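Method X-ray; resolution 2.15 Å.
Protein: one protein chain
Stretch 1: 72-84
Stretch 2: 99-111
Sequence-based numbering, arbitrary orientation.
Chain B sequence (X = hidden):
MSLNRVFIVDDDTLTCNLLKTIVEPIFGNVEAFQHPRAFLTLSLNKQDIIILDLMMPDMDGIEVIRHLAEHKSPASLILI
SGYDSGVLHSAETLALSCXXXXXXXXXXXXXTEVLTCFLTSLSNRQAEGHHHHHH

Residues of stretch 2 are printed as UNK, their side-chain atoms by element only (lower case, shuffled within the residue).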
# COMPACT_ATOMS: atom_id res chain seq x y z
N LYS B 72 22.47 4.18 10.18
CA LYS B 72 22.21 2.89 10.80
C LYS B 72 21.86 3.00 12.29
O LYS B 72 22.27 2.16 13.09
CB LYS B 72 23.46 2.04 10.71
CG LYS B 72 24.09 2.09 9.35
CD LYS B 72 23.94 0.78 8.64
CE LYS B 72 25.05 0.61 7.58
NZ LYS B 72 24.81 -0.61 6.74
N SER B 73 21.09 4.00 12.68
CA SER B 73 20.66 4.09 14.05
C SER B 73 20.08 2.77 14.59
O SER B 73 19.30 2.08 13.92
CB SER B 73 19.64 5.22 14.21
OG SER B 73 19.21 5.38 15.56
N PRO B 74 20.47 2.42 15.82
CA PRO B 74 20.00 1.20 16.43
C PRO B 74 18.77 1.47 17.33
O PRO B 74 18.23 0.55 17.92
CB PRO B 74 21.23 0.74 17.25
CG PRO B 74 21.82 2.04 17.75
CD PRO B 74 21.55 3.06 16.63
N ALA B 75 18.31 2.72 17.38
CA ALA B 75 17.29 3.13 18.34
C ALA B 75 15.92 2.55 17.96
O ALA B 75 15.69 2.23 16.83
CB ALA B 75 17.20 4.69 18.42
N SER B 76 15.02 2.37 18.93
CA SER B 76 13.65 1.94 18.62
C SER B 76 12.91 3.16 18.13
O SER B 76 13.11 4.28 18.65
CB SER B 76 12.92 1.41 19.85
OG SER B 76 13.59 0.29 20.37
N LEU B 77 12.03 2.94 17.14
CA LEU B 77 11.31 4.02 16.52
C LEU B 77 9.79 3.82 16.56
O LEU B 77 9.27 2.73 16.24
CB LEU B 77 11.81 4.18 15.08
CG LEU B 77 11.30 5.30 14.19
CD1 LEU B 77 11.67 6.61 14.79
CD2 LEU B 77 11.90 5.13 12.78
N ILE B 78 9.09 4.88 16.96
CA ILE B 78 7.62 4.92 16.92
C ILE B 78 7.21 6.04 15.98
O ILE B 78 7.75 7.13 16.07
CB ILE B 78 7.01 5.20 18.30
CG1 ILE B 78 7.32 4.04 19.25
CG2 ILE B 78 5.54 5.46 18.18
CD1 ILE B 78 7.28 4.36 20.79
N LEU B 79 6.30 5.77 15.04
CA LEU B 79 5.91 6.75 14.07
C LEU B 79 4.50 7.19 14.31
O LEU B 79 3.63 6.39 14.58
CB LEU B 79 6.03 6.21 12.65
CG LEU B 79 7.36 5.62 12.26
CD1 LEU B 79 7.17 4.94 10.89
CD2 LEU B 79 8.49 6.74 12.18
N ILE B 80 4.27 8.49 14.16
CA ILE B 80 2.95 9.02 14.41
C ILE B 80 2.50 9.87 13.26
O ILE B 80 3.30 10.61 12.70
CB ILE B 80 2.91 9.83 15.69
CG1 ILE B 80 3.43 8.92 16.86
CG2 ILE B 80 1.43 10.29 15.93
CD1 ILE B 80 3.15 9.43 18.24
N SER B 81 1.22 9.71 12.88
CA SER B 81 0.62 10.46 11.75
C SER B 81 -0.83 10.06 11.52
O SER B 81 -1.26 9.02 12.01
CB SER B 81 1.39 10.11 10.46
OG SER B 81 1.24 11.14 9.49
N GLY B 82 -1.57 10.82 10.71
CA GLY B 82 -2.85 10.29 10.12
C GLY B 82 -2.75 8.94 9.38
O GLY B 82 -1.77 8.66 8.67
N TYR B 83 -3.75 8.06 9.54
CA TYR B 83 -3.80 6.82 8.70
C TYR B 83 -3.68 7.20 7.23
O TYR B 83 -2.96 6.56 6.46
CB TYR B 83 -5.12 6.04 8.89
CG TYR B 83 -5.20 4.76 8.09
CD1 TYR B 83 -4.79 3.55 8.63
CD2 TYR B 83 -5.67 4.77 6.77
CE1 TYR B 83 -4.85 2.37 7.89
CE2 TYR B 83 -5.73 3.60 6.01
CZ TYR B 83 -5.32 2.40 6.58
OH TYR B 83 -5.38 1.24 5.84
N ASP B 84 -4.46 8.22 6.85
CA ASP B 84 -4.31 8.88 5.56
C ASP B 84 -4.14 7.96 4.39
O ASP B 84 -3.09 7.97 3.73
CB ASP B 84 -3.10 9.75 5.62
CG ASP B 84 -3.45 11.17 5.91
OD1 ASP B 84 -3.41 11.52 7.11
OD2 ASP B 84 -3.79 11.89 4.92
N UNK B 99 16.10 -0.87 7.24
CA UNK B 99 16.78 -1.49 8.36
C UNK B 99 16.52 -0.85 9.71
O UNK B 99 17.23 -1.17 10.68
N UNK B 100 15.51 0.00 9.81
CA UNK B 100 15.18 0.65 11.09
C UNK B 100 14.26 -0.20 11.98
O UNK B 100 13.40 -0.86 11.47
c UNK B 100 16.79 3.21 11.19
c UNK B 100 14.56 2.05 10.86
c UNK B 100 15.56 3.02 10.26
c UNK B 100 14.91 4.36 9.99
N UNK B 101 14.44 -0.16 13.31
CA UNK B 101 13.58 -0.92 14.23
C UNK B 101 12.27 -0.15 14.65
O UNK B 101 12.21 0.45 15.73
c UNK B 101 13.54 -2.22 16.48
n UNK B 101 12.52 -2.89 15.97
c UNK B 101 14.38 -1.39 15.45
o UNK B 101 13.83 -2.25 17.71
N UNK B 102 11.27 -0.18 13.77
CA UNK B 102 9.98 0.43 14.04
C UNK B 102 9.19 -0.51 14.95
O UNK B 102 8.89 -1.65 14.57
c UNK B 102 7.83 1.35 13.08
c UNK B 102 9.99 1.47 11.75
c UNK B 102 9.17 0.66 12.76
N UNK B 103 8.89 -0.07 16.16
CA UNK B 103 8.24 -0.93 17.16
C UNK B 103 6.71 -0.69 17.26
O UNK B 103 6.00 -1.52 17.79
c UNK B 103 9.02 0.89 20.41
c UNK B 103 8.87 -0.74 18.52
c UNK B 103 8.77 0.73 18.94
c UNK B 103 10.33 -1.29 18.52
N UNK B 104 6.22 0.40 16.67
CA UNK B 104 4.81 0.65 16.64
C UNK B 104 4.57 1.91 15.88
O UNK B 104 5.52 2.66 15.66
n UNK B 104 2.21 0.57 19.36
o UNK B 104 2.16 0.03 17.20
c UNK B 104 4.27 0.79 18.08
c UNK B 104 2.77 0.44 18.18
N UNK B 105 3.31 2.10 15.45
CA UNK B 105 2.82 3.33 14.87
C UNK B 105 1.46 3.73 15.48
O UNK B 105 0.75 2.88 16.01
c UNK B 105 2.64 3.23 13.30
o UNK B 105 1.54 2.37 12.99
c UNK B 105 3.93 2.69 12.63
N UNK B 106 1.15 5.01 15.43
CA UNK B 106 -0.08 5.54 15.98
C UNK B 106 -0.66 6.55 15.05
O UNK B 106 0.03 7.47 14.66
c UNK B 106 1.43 3.51 20.45
c UNK B 106 -0.33 4.79 19.32
c UNK B 106 0.61 5.32 18.41
c UNK B 106 1.95 4.94 18.51
c UNK B 106 0.18 6.25 17.32
c UNK B 106 2.37 4.03 19.53
c UNK B 106 0.08 3.90 20.36
N UNK B 107 -1.96 6.43 14.77
CA UNK B 107 -2.66 7.42 13.96
C UNK B 107 -3.01 8.60 14.82
O UNK B 107 -3.20 8.49 16.04
c UNK B 107 -3.93 6.84 13.32
c UNK B 107 -3.60 5.57 12.54
o UNK B 107 -4.82 6.43 14.37
N UNK B 108 -3.03 9.76 14.18
CA UNK B 108 -3.53 10.94 14.81
C UNK B 108 -5.00 11.14 14.39
O UNK B 108 -5.43 10.61 13.35
c UNK B 108 -1.68 12.49 15.40
n UNK B 108 0.31 15.27 13.92
c UNK B 108 -0.52 13.14 14.75
c UNK B 108 -0.89 14.46 14.26
c UNK B 108 -2.68 12.11 14.38
N UNK B 109 -5.81 11.79 15.25
CA UNK B 109 -5.34 12.19 16.58
C UNK B 109 -5.19 10.97 17.47
O UNK B 109 -5.88 9.94 17.35
c UNK B 109 -7.69 12.57 16.44
c UNK B 109 -7.27 11.92 15.11
c UNK B 109 -6.47 13.09 17.12
N UNK B 110 -4.28 11.14 18.40
CA UNK B 110 -3.73 10.07 19.15
C UNK B 110 -4.73 9.50 20.16
O UNK B 110 -5.43 10.26 20.81
c UNK B 110 -1.41 9.59 20.01
c UNK B 110 -0.36 9.78 18.94
c UNK B 110 -2.85 11.31 21.15
c UNK B 110 -2.47 10.65 19.87
N UNK B 111 -4.82 8.18 20.27
CA UNK B 111 -5.58 7.55 21.35
C UNK B 111 -4.65 7.47 22.56
O UNK B 111 -3.72 6.67 22.61
c UNK B 111 -6.14 6.17 20.94
o UNK B 111 -6.57 5.55 23.19
n UNK B 111 -8.12 5.02 21.70
c UNK B 111 -6.96 5.55 22.04
O HOH W 1 16.69 1.37 14.41
O HOH W 2 -6.21 8.56 11.18

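Position 99 has no side-chain atoms and is glycine; its backbone angles (88°/14°) would jam a CB against the preceding carbonyl. Position 100 carries four carbons forked at the second, so it is leucine. Its fork reaches Leu 77, CD1 of Leu 100 lying 4.2 Å from CD2 of Leu 77, which suits a buried apolar chain.

Position 101 has two carbons, the second bearing one oxygen and one nitrogen: asparagine. Its amide is exposed, as suits a polar group, while its backbone O accepts from Leu 77 N at 2.9 Å. Position 102 shows one carbon carrying two more, which is valine. It shares a sheet face with Leu 77 and Leu 79, CG1 of Val 102 approaching CD1 of Leu 79 at 4.3 Å.

Position 103 has four carbons forked at the first, one arm two carbons long: isoleucine. The long arm packs on Ile 78, with CG1 of each residue 3.6 Å from the other. Position 104 again has two carbons, the second with one oxygen and one nitrogen, hence asparagine; OD1 of Asn 104 accepts a weak bond from the backbone N of position 105, 2.9 Å away.

Position 105 has a carbon bearing one oxygen and one carbon. It is threonine, whose CG2 lies 4.1 Å from Leu 79 CB, a small apolar contact in a β-branched residue fit for a strand. Position 106 has one carbon and a six-carbon ring, phenylalanine, buried beside Ile 78, whose CG2 meets the ring edge at CD2 of Phe 106 (3.6 Å).

Position 107, with the same atoms as Thr 105, is threonine; its methyl CG2 lies 4.0 Å from Tyr 83 CB. Position 108 has four carbons in a row ending in nitrogen: lysine. CD of Lys 108 packs 3.6 Å from Ile 80 CG2, while its amine is bonded elsewhere in the structure.

Position 109, three carbons closing onto the backbone N, is proline, compatible with the cis peptide bond before it. Position 110, four carbons forked at the first with one longer arm, is isoleucine; CD1 of Ile 110 meets Ile 80 CG2 at 3.5 Å. Position 111, with an amide on its second carbon, is asparagine, capping the following helix.

The contact is a parallel strand pairing. Leu 77, Leu 79 and Ser 81 each donate through N and accept through O, while apolar side chains pack on both faces. A water accepts from Asn 101 N and donates to Ser 73 O and Ala 75 O, linking the stretches before the strands pair.

Stretch 2, residues 99-111: GLNVINTFTKPIN
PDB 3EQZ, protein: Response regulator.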